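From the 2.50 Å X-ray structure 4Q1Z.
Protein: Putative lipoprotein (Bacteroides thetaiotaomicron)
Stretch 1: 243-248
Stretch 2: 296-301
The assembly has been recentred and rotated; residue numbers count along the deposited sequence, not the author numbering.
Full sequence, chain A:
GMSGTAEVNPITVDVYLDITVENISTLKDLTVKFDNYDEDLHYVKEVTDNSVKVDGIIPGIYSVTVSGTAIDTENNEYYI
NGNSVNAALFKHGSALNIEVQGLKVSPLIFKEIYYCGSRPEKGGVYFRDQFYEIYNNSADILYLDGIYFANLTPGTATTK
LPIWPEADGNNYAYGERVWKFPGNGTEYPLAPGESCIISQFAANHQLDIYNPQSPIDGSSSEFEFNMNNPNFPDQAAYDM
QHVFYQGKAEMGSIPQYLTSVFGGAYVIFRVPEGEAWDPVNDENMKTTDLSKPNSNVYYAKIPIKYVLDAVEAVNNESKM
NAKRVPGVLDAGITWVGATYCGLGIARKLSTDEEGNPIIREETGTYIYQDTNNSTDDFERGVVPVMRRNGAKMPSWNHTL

Stretch 1 (243-248) VFYQGK
Stretch 2 (296-301) NVYYAK

The rule of this contact is that a strand leading into a tight turn can pack on a neighbouring segment without a direct hydrogen bond between them. Phe 244 and Tyr 245 are extended (phi/psi -150/140 and -160/122) and run into a type I' turn from Tyr 245 to Lys 248; Val 243, just before them in the strand, departs from this at -113/-55. Two backbone hydrogen bonds close the turn, Tyr 245 N to Lys 248 O and Lys 248 N to Tyr 245 O, each 2.9 Å. The second stretch is extended from Val 297 through Lys 301 and passes the turn in the opposite direction to the first strand. Gln 246 lies opposite Tyr 298, with their CA atoms 4.6 Å apart, and Phe 244 opposite Ala 300, with CA atoms 7.3 Å apart. At the wider spacing the Phe 244 ring lies between the two backbones, and the contact buries 278 Å² in all.

Phe 244 covers the most surface. Its backbone is extended, its CA-to-CB bond points toward the other stretch, and chi1 of 172° (t) with chi2 of -79° lays the buried ring against the second backbone. Ala 300, also buried and pointing toward its partner, sets its methyl over one face: CB lies 3.7 Å from the Phe 244 ring centroid, 10° off the normal, a CH-pi contact. Alanine suits this place in that its single methyl, on a CA-to-CB bond pointing toward the other stretch, comes straight down on the face. At the ring edge, near its plane, Phe 244 CZ meets Tyr 298 O at 3.5 Å, while Phe 244 CE1 approaches Ala 300 N at 3.4 Å.

Gln 246 nearly equals it in covered area, though it is exposed. It sits in the turn at phi/psi 48/49, with chi1 -71° (m), chi2 -179° (t) and chi3 -7°. Its side chain leaves sideways and reaches along the second stretch, where Gln 246 NE2 comes to 3.9 Å from Val 297 CG1 (Val 297 chi1 t). The polar linkage belongs to its backbone: one water accepts from Gln 246 N at 2.9 Å and donates to Tyr 298 O at 2.8 Å. The same carbonyl receives a CA-H...O contact, Gln 246 CA to Tyr 298 O at 3.5 Å.

Tyr 298 completes the trio. At phi/psi -102/139 its CB points toward the turn, but with chi1 at -79° (m) the end of the side chain leads away, and chi2 of -86° sets the twist of the ring. Tyr 298 CB lies 4.2 Å from Phe 244 CZ and 3.6 Å from Gly 247 N. Buried Gly 247 adopts phi/psi 80/-2, a positive phi that favours glycine, and an ideal CB there would fall a tight 3.3 Å from Tyr 298 CB.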

# COMPACT_ATOMS: atom_id res chain seq x y z
N VAL A 243 -6.95 -15.19 -11.36
CA VAL A 243 -8.15 -15.53 -10.60
C VAL A 243 -9.42 -15.39 -11.44
O VAL A 243 -10.21 -16.33 -11.48
CB VAL A 243 -8.26 -14.73 -9.27
CG1 VAL A 243 -9.59 -15.00 -8.57
CG2 VAL A 243 -7.10 -15.06 -8.34
N PHE A 244 -9.66 -14.21 -12.04
CA PHE A 244 -10.91 -13.96 -12.73
C PHE A 244 -10.77 -12.99 -13.87
O PHE A 244 -10.10 -11.98 -13.75
CB PHE A 244 -11.95 -13.38 -11.72
CG PHE A 244 -13.26 -12.87 -12.28
CD1 PHE A 244 -13.34 -11.61 -12.89
CD2 PHE A 244 -14.44 -13.60 -12.13
CE1 PHE A 244 -14.56 -11.14 -13.39
CE2 PHE A 244 -15.66 -13.09 -12.58
CZ PHE A 244 -15.70 -11.89 -13.23
N TYR A 245 -11.47 -13.30 -14.96
CA TYR A 245 -11.61 -12.48 -16.15
C TYR A 245 -12.83 -12.96 -16.85
O TYR A 245 -12.95 -14.16 -17.08
CB TYR A 245 -10.37 -12.49 -17.07
CG TYR A 245 -10.48 -11.51 -18.22
CD1 TYR A 245 -10.54 -10.14 -17.99
CD2 TYR A 245 -10.54 -11.96 -19.54
CE1 TYR A 245 -10.67 -9.23 -19.04
CE2 TYR A 245 -10.67 -11.05 -20.60
CZ TYR A 245 -10.72 -9.69 -20.34
OH TYR A 245 -10.82 -8.77 -21.38
N GLN A 246 -13.79 -12.05 -17.06
CA GLN A 246 -15.07 -12.23 -17.74
C GLN A 246 -15.85 -13.50 -17.28
O GLN A 246 -16.35 -14.28 -18.11
CB GLN A 246 -14.85 -12.21 -19.27
CG GLN A 246 -14.50 -10.80 -19.73
CD GLN A 246 -14.28 -10.64 -21.20
OE1 GLN A 246 -14.24 -11.61 -21.97
NE2 GLN A 246 -14.15 -9.39 -21.63
N GLY A 247 -15.97 -13.66 -15.97
CA GLY A 247 -16.67 -14.77 -15.34
C GLY A 247 -15.91 -16.08 -15.23
O GLY A 247 -16.43 -17.05 -14.69
N LYS A 248 -14.67 -16.13 -15.76
CA LYS A 248 -13.88 -17.36 -15.81
C LYS A 248 -12.55 -17.26 -15.04
O LYS A 248 -12.05 -16.16 -14.79
CB LYS A 248 -13.60 -17.71 -17.29
CG LYS A 248 -14.79 -18.32 -18.03
CD LYS A 248 -14.44 -18.52 -19.49
CE LYS A 248 -15.15 -19.69 -20.14
NZ LYS A 248 -14.59 -20.00 -21.49
N ASN A 296 -22.59 -9.86 -21.95
CA ASN A 296 -22.10 -11.16 -21.49
C ASN A 296 -20.74 -10.98 -20.77
O ASN A 296 -20.04 -11.96 -20.46
CB ASN A 296 -22.02 -12.15 -22.66
CG ASN A 296 -23.37 -12.63 -23.14
OD1 ASN A 296 -24.09 -13.35 -22.43
ND2 ASN A 296 -23.76 -12.22 -24.35
N VAL A 297 -20.39 -9.71 -20.47
CA VAL A 297 -19.16 -9.36 -19.78
C VAL A 297 -19.50 -9.26 -18.28
O VAL A 297 -20.36 -8.48 -17.87
CB VAL A 297 -18.49 -8.09 -20.38
CG1 VAL A 297 -17.18 -7.78 -19.68
CG2 VAL A 297 -18.24 -8.27 -21.88
N TYR A 298 -18.86 -10.15 -17.52
CA TYR A 298 -19.00 -10.38 -16.10
C TYR A 298 -17.86 -9.76 -15.35
O TYR A 298 -16.70 -9.79 -15.81
CB TYR A 298 -19.08 -11.89 -15.80
CG TYR A 298 -20.46 -12.46 -16.06
CD1 TYR A 298 -21.45 -12.41 -15.09
CD2 TYR A 298 -20.79 -13.00 -17.30
CE1 TYR A 298 -22.74 -12.89 -15.33
CE2 TYR A 298 -22.07 -13.48 -17.57
CZ TYR A 298 -23.04 -13.43 -16.58
OH TYR A 298 -24.32 -13.90 -16.83
N TYR A 299 -18.20 -9.15 -14.20
CA TYR A 299 -17.28 -8.46 -13.31
C TYR A 299 -17.30 -9.10 -11.96
O TYR A 299 -18.31 -9.72 -11.59
CB TYR A 299 -17.63 -6.97 -13.25
CG TYR A 299 -17.52 -6.33 -14.62
CD1 TYR A 299 -16.29 -6.26 -15.29
CD2 TYR A 299 -18.65 -5.89 -15.30
CE1 TYR A 299 -16.19 -5.73 -16.57
CE2 TYR A 299 -18.55 -5.32 -16.57
CZ TYR A 299 -17.32 -5.23 -17.19
OH TYR A 299 -17.20 -4.67 -18.42
N ALA A 300 -16.17 -9.07 -11.26
CA ALA A 300 -16.10 -9.73 -9.94
C ALA A 300 -16.50 -8.77 -8.88
O ALA A 300 -16.06 -7.62 -8.89
CB ALA A 300 -14.69 -10.25 -9.68
N LYS A 301 -17.36 -9.22 -7.97
CA LYS A 301 -17.85 -8.42 -6.85
C LYS A 301 -16.81 -8.46 -5.76
O LYS A 301 -16.64 -9.48 -5.10
CB LYS A 301 -19.23 -8.88 -6.36
CG LYS A 301 -20.35 -8.49 -7.31
CD LYS A 301 -21.67 -8.93 -6.71
CE LYS A 301 -22.70 -9.23 -7.78
NZ LYS A 301 -23.99 -9.69 -7.22
O HOH W 1 -14.12 -9.17 -16.64